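Local atomic coordinates of vacuolar-sorting protein BRO1 (Saccharomyces cerevisiae, PDB entry 1ZB1), a protein that recruits the deubiquitinase DOA4 to endosomes and takes part in sorting cargo proteins into the intralumenal vesicles of multivesicular bodies. Residues 29-34 with 38-43; 252-257 with 304-309; 57-62 with 70-75. One frame throughout, in Å; residues are numbered along the deposited sequence.

Contact 1 (29-34 with 38-43); sequences SYLKKS and SQWRTF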
loop_
_atom_site.group_PDB
_atom_site.type_symbol
_atom_site.label_atom_id
_atom_site.label_comp_id
_atom_site.label_asym_id
_atom_site.label_seq_id
_atom_site.Cartn_x
_atom_site.Cartn_y
_atom_site.Cartn_z
ATOM N N SER A 29 14.146 -6.611 -35.549
ATOM C CA SER A 29 14.204 -5.408 -36.370
ATOM C C SER A 29 15.434 -4.601 -35.994
ATOM O O SER A 29 16.209 -4.198 -36.862
ATOM C CB SER A 29 12.949 -4.556 -36.182
ATOM O OG SER A 29 11.829 -5.194 -36.767
ATOM N N TYR A 30 15.616 -4.369 -34.698
ATOM C CA TYR A 30 16.774 -3.622 -34.223
ATOM C C TYR A 30 18.055 -4.257 -34.755
ATOM O O TYR A 30 18.941 -3.563 -35.255
ATOM C CB TYR A 30 16.816 -3.608 -32.695
ATOM C CG TYR A 30 18.115 -3.077 -32.133
ATOM C CD1 TYR A 30 18.428 -1.716 -32.198
ATOM C CD2 TYR A 30 19.046 -3.939 -31.564
ATOM C CE1 TYR A 30 19.640 -1.233 -31.708
ATOM C CE2 TYR A 30 20.260 -3.468 -31.074
ATOM C CZ TYR A 30 20.553 -2.118 -31.147
ATOM O OH TYR A 30 21.758 -1.661 -30.659
ATOM N N LEU A 31 18.141 -5.580 -34.639
ATOM C CA LEU A 31 19.306 -6.324 -35.101
ATOM C C LEU A 31 19.499 -6.206 -36.615
ATOM O O LEU A 31 20.612 -5.968 -37.081
ATOM C CB LEU A 31 19.178 -7.797 -34.700
ATOM C CG LEU A 31 19.183 -8.084 -33.193
ATOM C CD1 LEU A 31 18.872 -9.552 -32.935
ATOM C CD2 LEU A 31 20.535 -7.713 -32.609
ATOM N N LYS A 32 18.419 -6.370 -37.375
ATOM C CA LYS A 32 18.482 -6.267 -38.835
ATOM C C LYS A 32 18.959 -4.885 -39.277
ATOM O O LYS A 32 19.578 -4.741 -40.329
ATOM C CB LYS A 32 17.108 -6.532 -39.459
ATOM C CG LYS A 32 16.668 -7.983 -39.456
ATOM C CD LYS A 32 15.261 -8.118 -40.022
ATOM C CE LYS A 32 14.795 -9.562 -40.017
ATOM N NZ LYS A 32 13.392 -9.702 -40.496
ATOM N N LYS A 33 18.658 -3.870 -38.473
ATOM C CA LYS A 33 19.053 -2.502 -38.783
ATOM C C LYS A 33 20.481 -2.231 -38.320
ATOM O O LYS A 33 21.208 -1.463 -38.950
ATOM C CB LYS A 33 18.102 -1.510 -38.105
ATOM C CG LYS A 33 16.638 -1.686 -38.484
ATOM C CD LYS A 33 15.739 -0.810 -37.619
ATOM C CE LYS A 33 14.267 -1.079 -37.896
ATOM N NZ LYS A 33 13.379 -0.331 -36.959
ATOM N N SER A 34 20.876 -2.861 -37.217
ATOM C CA SER A 34 22.217 -2.677 -36.674
ATOM C C SER A 34 23.252 -3.395 -37.529
ATOM O O SER A 34 24.300 -2.833 -37.842
ATOM C CB SER A 34 22.281 -3.185 -35.234
ATOM O OG SER A 34 21.447 -2.411 -34.385
ATOM N N SER A 38 22.400 -10.221 -43.520
ATOM C CA SER A 38 23.235 -11.404 -43.665
ATOM C C SER A 38 24.060 -11.680 -42.408
ATOM O O SER A 38 24.771 -12.682 -42.333
ATOM C CB SER A 38 24.167 -11.228 -44.868
ATOM O OG SER A 38 25.005 -12.356 -45.039
ATOM N N GLN A 39 23.958 -10.795 -41.420
ATOM C CA GLN A 39 24.710 -10.951 -40.179
ATOM C C GLN A 39 23.877 -11.004 -38.896
ATOM O O GLN A 39 24.254 -11.686 -37.947
ATOM C CB GLN A 39 25.735 -9.820 -40.038
ATOM C CG GLN A 39 27.154 -10.170 -40.480
ATOM C CD GLN A 39 27.262 -10.401 -41.970
ATOM O OE1 GLN A 39 26.899 -9.540 -42.769
ATOM N NE2 GLN A 39 27.770 -11.567 -42.353
ATOM N N TRP A 40 22.746 -10.301 -38.873
ATOM C CA TRP A 40 21.907 -10.227 -37.677
ATOM C C TRP A 40 21.492 -11.518 -36.966
ATOM O O TRP A 40 21.439 -11.545 -35.737
ATOM C CB TRP A 40 20.646 -9.395 -37.957
ATOM C CG TRP A 40 19.558 -10.135 -38.661
ATOM C CD1 TRP A 40 19.392 -10.273 -40.010
ATOM C CD2 TRP A 40 18.488 -10.864 -38.048
ATOM N NE1 TRP A 40 18.282 -11.041 -40.275
ATOM C CE2 TRP A 40 17.709 -11.417 -39.089
ATOM C CE3 TRP A 40 18.110 -11.103 -36.719
ATOM C CZ2 TRP A 40 16.574 -12.196 -38.842
ATOM C CZ3 TRP A 40 16.982 -11.877 -36.474
ATOM C CH2 TRP A 40 16.228 -12.414 -37.532
ATOM N N ARG A 41 21.191 -12.578 -37.709
ATOM C CA ARG A 41 20.768 -13.824 -37.072
ATOM C C ARG A 41 21.764 -14.359 -36.043
ATOM O O ARG A 41 21.378 -15.009 -35.073
ATOM C CB ARG A 41 20.484 -14.901 -38.124
ATOM C CG ARG A 41 19.238 -14.627 -38.955
ATOM C CD ARG A 41 18.712 -15.898 -39.610
ATOM N NE ARG A 41 17.447 -15.683 -40.312
ATOM C CZ ARG A 41 17.324 -15.002 -41.449
ATOM N NH1 ARG A 41 18.391 -14.465 -42.028
ATOM N NH2 ARG A 41 16.131 -14.857 -42.009
ATOM N N THR A 42 23.042 -14.074 -36.251
ATOM C CA THR A 42 24.079 -14.534 -35.339
ATOM C C THR A 42 23.926 -13.915 -33.948
ATOM O O THR A 42 24.315 -14.517 -32.947
ATOM C CB THR A 42 25.485 -14.185 -35.885
ATOM O OG1 THR A 42 25.688 -14.843 -37.143
ATOM C CG2 THR A 42 26.567 -14.628 -34.906
ATOM N N PHE A 43 23.352 -12.718 -33.895
ATOM C CA PHE A 43 23.171 -12.004 -32.636
ATOM C C PHE A 43 21.796 -12.221 -32.005
ATOM O O PHE A 43 21.488 -11.630 -30.970
ATOM C CB PHE A 43 23.381 -10.498 -32.850
ATOM C CG PHE A 43 24.721 -10.141 -33.443
ATOM C CD1 PHE A 43 24.990 -10.375 -34.790
ATOM C CD2 PHE A 43 25.713 -9.566 -32.655
ATOM C CE1 PHE A 43 26.228 -10.040 -35.342
ATOM C CE2 PHE A 43 26.952 -9.228 -33.197
ATOM C CZ PHE A 43 27.210 -9.466 -34.543
#
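Lys-32 and Trp-40 lie side by side where helix 23-34 of the Bro1 domain runs out and the chain doubles back on itself, an example of a CH-pi contact between a helix end and the loop that follows it. Followed outward, the lysine starts from a CB directed past the returning loop, and with CG anti to its carbonyl carbon (chi1 -74°) the chain is laid across the indole. CG sits almost exactly on the ring axis, 3.4 Å from the centroid of the five-membered ring of Trp-40 and 4° off the normal. The chain then runs fully extended, and CE steps over to the six-membered ring. At the tip, NZ stands 6.0 Å from NH2 of Arg-41, like charges not in contact. The opposite face of the indole is taken by CG of Arg-41, so the ring is held between two aliphatic chains.

Leu-31, one residue earlier and buried, points its CB toward the loop, 3.9 Å from CB of Trp-40. Its methyl groups divide the approach to Phe-43, whose ring stacks on Tyr-35: CD2 of Leu-31 rests on CB of Phe-43, and CD1 reaches Phe-43 O. The lysine's closest touch is CE of Lys-32 to CZ2 of Trp-40, 3.4 Å.

Contact 2 (252-257 with 304-309); sequences LHFYKS and DGFKET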
loop_
_atom_site.group_PDB
_atom_site.type_symbol
_atom_site.label_atom_id
_atom_site.label_comp_id
_atom_site.label_asym_id
_atom_site.label_seq_id
_atom_site.Cartn_x
_atom_site.Cartn_y
_atom_site.Cartn_z
ATOM N N LEU A 252 -9.119 7.682 10.967
ATOM C CA LEU A 252 -8.226 8.460 11.822
ATOM C C LEU A 252 -8.889 8.809 13.157
ATOM O O LEU A 252 -8.265 8.677 14.208
ATOM C CB LEU A 252 -7.739 9.717 11.096
ATOM C CG LEU A 252 -8.509 11.029 11.063
ATOM C CD1 LEU A 252 -8.372 11.754 12.398
ATOM C CD2 LEU A 252 -7.925 11.901 9.948
ATOM N N HIS A 253 -10.148 9.243 13.125
ATOM C CA HIS A 253 -10.847 9.560 14.368
ATOM C C HIS A 253 -11.171 8.285 15.143
ATOM O O HIS A 253 -11.032 8.240 16.361
ATOM C CB HIS A 253 -12.152 10.316 14.093
ATOM C CG HIS A 253 -11.951 11.717 13.616
ATOM N ND1 HIS A 253 -11.318 12.677 14.377
ATOM C CD2 HIS A 253 -12.298 12.322 12.456
ATOM C CE1 HIS A 253 -11.283 13.813 13.705
ATOM N NE2 HIS A 253 -11.871 13.625 12.537
ATOM N N PHE A 254 -11.601 7.244 14.436
ATOM C CA PHE A 254 -11.951 5.990 15.098
ATOM C C PHE A 254 -10.788 5.354 15.856
ATOM O O PHE A 254 -10.961 4.859 16.974
ATOM C CB PHE A 254 -12.487 4.969 14.100
ATOM C CG PHE A 254 -12.876 3.664 14.735
ATOM C CD1 PHE A 254 -14.010 3.579 15.533
ATOM C CD2 PHE A 254 -12.091 2.528 14.564
ATOM C CE1 PHE A 254 -14.359 2.383 16.156
ATOM C CE2 PHE A 254 -12.428 1.326 15.179
ATOM C CZ PHE A 254 -13.567 1.252 15.979
ATOM N N TYR A 255 -9.605 5.348 15.251
ATOM C CA TYR A 255 -8.465 4.749 15.921
ATOM C C TYR A 255 -7.935 5.637 17.039
ATOM O O TYR A 255 -7.381 5.145 18.021
ATOM C CB TYR A 255 -7.395 4.366 14.888
ATOM C CG TYR A 255 -7.803 3.092 14.175
ATOM C CD1 TYR A 255 -7.916 1.893 14.880
ATOM C CD2 TYR A 255 -8.170 3.094 12.827
ATOM C CE1 TYR A 255 -8.392 0.732 14.270
ATOM C CE2 TYR A 255 -8.647 1.934 12.208
ATOM C CZ TYR A 255 -8.757 0.760 12.937
ATOM O OH TYR A 255 -9.253 -0.385 12.351
ATOM N N LYS A 256 -8.133 6.942 16.912
ATOM C CA LYS A 256 -7.714 7.849 17.972
ATOM C C LYS A 256 -8.615 7.542 19.176
ATOM O O LYS A 256 -8.162 7.518 20.322
ATOM C CB LYS A 256 -7.900 9.304 17.542
ATOM C CG LYS A 256 -7.640 10.302 18.652
ATOM C CD LYS A 256 -6.437 11.177 18.360
ATOM C CE LYS A 256 -6.658 12.050 17.131
ATOM N NZ LYS A 256 -5.511 12.977 16.925
ATOM N N SER A 257 -9.893 7.297 18.900
ATOM C CA SER A 257 -10.866 6.971 19.939
ATOM C C SER A 257 -10.502 5.656 20.621
ATOM O O SER A 257 -10.506 5.559 21.850
ATOM C CB SER A 257 -12.271 6.846 19.339
ATOM O OG SER A 257 -13.192 6.338 20.296
ATOM N N ASP A 304 -22.408 1.703 16.778
ATOM C CA ASP A 304 -23.366 1.857 17.870
ATOM C C ASP A 304 -23.018 0.993 19.079
ATOM O O ASP A 304 -23.206 1.412 20.220
ATOM C CB ASP A 304 -24.789 1.539 17.395
ATOM C CG ASP A 304 -25.285 2.520 16.342
ATOM O OD1 ASP A 304 -25.012 3.733 16.481
ATOM O OD2 ASP A 304 -25.955 2.080 15.381
ATOM N N GLY A 305 -22.506 -0.208 18.825
ATOM C CA GLY A 305 -22.131 -1.095 19.911
ATOM C C GLY A 305 -20.950 -0.564 20.707
ATOM O O GLY A 305 -20.874 -0.748 21.922
ATOM N N PHE A 306 -20.021 0.098 20.023
ATOM C CA PHE A 306 -18.850 0.649 20.687
ATOM C C PHE A 306 -19.241 1.877 21.505
ATOM O O PHE A 306 -18.689 2.116 22.578
ATOM C CB PHE A 306 -17.771 1.008 19.653
ATOM C CG PHE A 306 -16.497 1.529 20.259
ATOM C CD1 PHE A 306 -15.833 0.807 21.251
ATOM C CD2 PHE A 306 -15.959 2.742 19.840
ATOM C CE1 PHE A 306 -14.652 1.287 21.821
ATOM C CE2 PHE A 306 -14.781 3.234 20.399
ATOM C CZ PHE A 306 -14.124 2.505 21.395
ATOM N N LYS A 307 -20.197 2.652 21.003
ATOM C CA LYS A 307 -20.657 3.838 21.718
ATOM C C LYS A 307 -21.237 3.395 23.056
ATOM O O LYS A 307 -21.029 4.049 24.076
ATOM C CB LYS A 307 -21.730 4.575 20.906
ATOM C CG LYS A 307 -22.289 5.827 21.576
ATOM C CD LYS A 307 -23.235 6.564 20.630
ATOM C CE LYS A 307 -23.811 7.834 21.249
ATOM N NZ LYS A 307 -24.813 7.547 22.316
ATOM N N GLU A 308 -21.957 2.276 23.041
ATOM C CA GLU A 308 -22.562 1.735 24.251
ATOM C C GLU A 308 -21.495 1.240 25.219
ATOM O O GLU A 308 -21.600 1.440 26.429
ATOM C CB GLU A 308 -23.509 0.583 23.910
ATOM C CG GLU A 308 -24.799 1.019 23.246
ATOM C CD GLU A 308 -25.784 -0.123 23.091
ATOM O OE1 GLU A 308 -26.110 -0.769 24.114
ATOM O OE2 GLU A 308 -26.233 -0.373 21.951
ATOM N N THR A 309 -20.473 0.586 24.679
ATOM C CA THR A 309 -19.386 0.068 25.497
ATOM C C THR A 309 -18.705 1.201 26.263
ATOM O O THR A 309 -18.389 1.051 27.444
ATOM C CB THR A 309 -18.344 -0.665 24.630
ATOM O OG1 THR A 309 -18.953 -1.812 24.026
ATOM C CG2 THR A 309 -17.160 -1.113 25.476
#
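Phe-254 is the first residue of 252-257 to meet the other helix, and it does so with the rim of its ring. Its CB leaves past helix 303-322 instead of pointing at it; CG trans to the backbone N (chi1 -179°) carries the ring across until CE1 comes 4.0 Å from CD2 of Phe-306. The two phenyl groups form an offset edge-to-face pair, the edge of Phe-254 toward the face of Phe-306, with centroids 5.9 Å apart and planes inclined at 67°.

One helical turn on, Ser-257 directs its CB toward the partner. Its OG lies in the plane of the Phe-306 ring, at the edge, 3.5 Å from CE2 of that residue, and the hydroxyl has its hydrogen-bonding needs met outside the pair. The backbones stay well apart, the nearest CA atoms being those of Ser-257 and Phe-306 at 10.2 Å, which leaves the phenylalanine to span the gap.

This is helix-helix packing in the all-helical part of the Bro1 domain. Tyr-261 of helix 242-269 adds a second edge-to-face partner to Phe-306, while Leu-287 of helix 275-290 touches both Ser-257 and Phe-306, placing a third helix against the joint.

Contact 3 (57-62 with 70-75); sequences NNANGE and EQNLKY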
loop_
_atom_site.group_PDB
_atom_site.type_symbol
_atom_site.label_atom_id
_atom_site.label_comp_id
_atom_site.label_asym_id
_atom_site.label_seq_id
_atom_site.Cartn_x
_atom_site.Cartn_y
_atom_site.Cartn_z
ATOM N N ASN A 57 3.730 -11.117 -21.755
ATOM C CA ASN A 57 2.298 -11.298 -21.915
ATOM C C ASN A 57 1.719 -11.890 -20.632
ATOM O O ASN A 57 0.639 -11.487 -20.190
ATOM C CB ASN A 57 1.991 -12.186 -23.129
ATOM C CG ASN A 57 2.194 -11.452 -24.444
ATOM O OD1 ASN A 57 1.811 -10.291 -24.574
ATOM N ND2 ASN A 57 2.782 -12.125 -25.423
ATOM N N ASN A 58 2.446 -12.815 -20.006
ATOM C CA ASN A 58 1.949 -13.422 -18.763
ATOM C C ASN A 58 1.984 -12.490 -17.548
ATOM O O ASN A 58 1.302 -12.733 -16.555
ATOM C CB ASN A 58 2.705 -14.719 -18.447
ATOM C CG ASN A 58 2.351 -15.842 -19.411
ATOM O OD1 ASN A 58 1.268 -15.839 -20.004
ATOM N ND2 ASN A 58 3.247 -16.816 -19.556
ATOM N N ALA A 59 2.769 -11.419 -17.623
ATOM C CA ALA A 59 2.836 -10.467 -16.515
ATOM C C ALA A 59 1.657 -9.505 -16.639
ATOM O O ALA A 59 1.414 -8.668 -15.763
ATOM C CB ALA A 59 4.142 -9.689 -16.572
ATOM N N ASN A 60 0.910 -9.637 -17.726
ATOM C CA ASN A 60 -0.206 -8.734 -17.955
ATOM C C ASN A 60 -1.497 -9.415 -18.380
ATOM O O ASN A 60 -2.346 -8.802 -19.045
ATOM C CB ASN A 60 0.231 -7.691 -18.992
ATOM C CG ASN A 60 1.314 -6.768 -18.449
ATOM O OD1 ASN A 60 1.036 -5.884 -17.639
ATOM N ND2 ASN A 60 2.558 -6.988 -18.873
ATOM N N GLY A 61 -1.659 -10.670 -17.960
ATOM C CA GLY A 61 -2.849 -11.419 -18.326
ATOM C C GLY A 61 -3.747 -11.866 -17.181
ATOM O O GLY A 61 -3.838 -11.205 -16.139
ATOM N N GLU A 62 -4.379 -13.024 -17.371
ATOM C CA GLU A 62 -5.331 -13.578 -16.403
ATOM C C GLU A 62 -4.823 -14.478 -15.262
ATOM O O GLU A 62 -5.631 -15.124 -14.588
ATOM C CB GLU A 62 -6.423 -14.337 -17.166
ATOM C CG GLU A 62 -7.048 -13.568 -18.317
ATOM C CD GLU A 62 -8.035 -14.410 -19.115
ATOM O OE1 GLU A 62 -9.072 -14.814 -18.548
ATOM O OE2 GLU A 62 -7.767 -14.670 -20.310
ATOM N N GLU A 70 4.693 -13.230 -9.584
ATOM C CA GLU A 70 5.917 -13.917 -9.980
ATOM C C GLU A 70 6.359 -13.510 -11.390
ATOM O O GLU A 70 7.542 -13.231 -11.612
ATOM C CB GLU A 70 5.694 -15.435 -9.938
ATOM C CG GLU A 70 6.921 -16.268 -10.281
ATOM C CD GLU A 70 6.567 -17.731 -10.526
ATOM O OE1 GLU A 70 5.573 -18.201 -9.934
ATOM O OE2 GLU A 70 7.281 -18.408 -11.302
ATOM N N GLN A 71 5.423 -13.492 -12.344
ATOM C CA GLN A 71 5.768 -13.125 -13.724
ATOM C C GLN A 71 6.324 -11.704 -13.789
ATOM O O GLN A 71 7.285 -11.432 -14.509
ATOM C CB GLN A 71 4.543 -13.222 -14.647
ATOM C CG GLN A 71 3.766 -14.530 -14.559
ATOM C CD GLN A 71 4.646 -15.765 -14.614
ATOM O OE1 GLN A 71 4.529 -16.652 -13.771
ATOM N NE2 GLN A 71 5.523 -15.838 -15.608
ATOM N N ASN A 72 5.702 -10.796 -13.043
ATOM C CA ASN A 72 6.146 -9.404 -13.024
ATOM C C ASN A 72 7.516 -9.211 -12.375
ATOM O O ASN A 72 8.321 -8.419 -12.866
ATOM C CB ASN A 72 5.096 -8.538 -12.330
ATOM C CG ASN A 72 3.972 -8.140 -13.268
ATOM O OD1 ASN A 72 4.088 -7.155 -14.006
ATOM N ND2 ASN A 72 2.882 -8.917 -13.265
ATOM N N LEU A 73 7.782 -9.920 -11.278
ATOM C CA LEU A 73 9.082 -9.812 -10.611
ATOM C C LEU A 73 10.174 -10.336 -11.547
ATOM O O LEU A 73 11.263 -9.767 -11.620
ATOM C CB LEU A 73 9.114 -10.622 -9.307
ATOM C CG LEU A 73 8.735 -10.065 -7.929
ATOM C CD1 LEU A 73 8.760 -8.556 -7.920
ATOM C CD2 LEU A 73 7.376 -10.600 -7.514
ATOM N N LYS A 74 9.886 -11.426 -12.258
ATOM C CA LYS A 74 10.855 -11.989 -13.196
ATOM C C LYS A 74 11.072 -11.056 -14.387
ATOM O O LYS A 74 12.206 -10.876 -14.862
ATOM C CB LYS A 74 10.389 -13.370 -13.683
ATOM C CG LYS A 74 10.448 -14.432 -12.587
ATOM C CD LYS A 74 10.078 -15.824 -13.092
ATOM C CE LYS A 74 10.333 -16.868 -11.997
ATOM N NZ LYS A 74 9.905 -18.244 -12.372
ATOM N N TYR A 75 9.992 -10.455 -14.872
ATOM C CA TYR A 75 10.117 -9.535 -15.999
ATOM C C TYR A 75 10.884 -8.279 -15.564
ATOM O O TYR A 75 11.689 -7.756 -16.330
ATOM C CB TYR A 75 8.735 -9.155 -16.556
ATOM C CG TYR A 75 8.805 -8.304 -17.814
ATOM C CD1 TYR A 75 9.520 -8.738 -18.929
ATOM C CD2 TYR A 75 8.192 -7.047 -17.870
ATOM C CE1 TYR A 75 9.637 -7.940 -20.071
ATOM C CE2 TYR A 75 8.298 -6.241 -19.015
ATOM C CZ TYR A 75 9.025 -6.695 -20.104
ATOM O OH TYR A 75 9.181 -5.903 -21.218
HETATM O O HOH W 1 4.820 -5.926 -17.021
HETATM O O HOH W 2 1.972 -5.624 -15.255
#
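Ala-59 and Gln-71 bring the two backbones together, their CA atoms only 4.8 Å apart, where the chain leaves helix 46-58 and turns back along helix 65-86. The arrangement is the joint of a helical hairpin in the Bro1 domain, in which these two helices follow each other through a short loop: the segment 57-62 starts in helix and continues as a loop, whereas 70-75 is helical throughout. The small side chain of buried Ala-59, directed at the second helix, is consistent with so close an approach.

CA of Ala-59 sits 3.7 Å from CB of Gln-71, and the aliphatic part of the glutamine continues the contact over Asn-58, the residue before Ala-59. CG of Gln-71 lies 3.6 Å from Asn-58 O. With this CG anti to the carbonyl carbon of its own residue (chi1 -50°), it also comes 4.0 Å from CB of Asn-58.

The polar part belongs to Asn-72. Its CB does not aim at the loop, but the amide swings across to lie against Ala-59, with OD1 3.6 Å from the methyl CB of that alanine. ND2 donates to the carbonyl oxygen of Ala-59, lying in the carbonyl plane on a lone pair, while the acceptor stands 21° out of the asparagine amide plane. A second bond from ND2 goes to Leu-68 O, so the amide nitrogen ties the loop to the preceding turn of helix 65-86. Waters join the same group to Asn-60: one is hydrogen-bonded to ND2 of Asn-60 and weakly to OD1 of Asn-72, and another lies between the two OD1 atoms. The direct link, ND2 of Asn-72 to O of Ala-59, measures 2.9 Å with an N-H...O angle of 147°.

Along the chain the order is contact 1, contact 3, contact 2, each closing before the next opens, and all lie within the Bro1 domain. Contacts 1 and 3 occupy the same side of the chain's centre, 28 Å between centres, and are joined through consecutive helices, 23-34 and 46-58. Contact 2 lies on the other side, 68 Å from contact 1 and 42 Å from contact 3, centre to centre, and unites helices 242-269 and 303-322. No two of them touch. Contact 1 sets helix 23-34 against the following loop, and contact 3 the end of helix 46-58 against helix 65-86, so the three lie spread along a long, largely helical domain, the part of the protein that may bind SNF7.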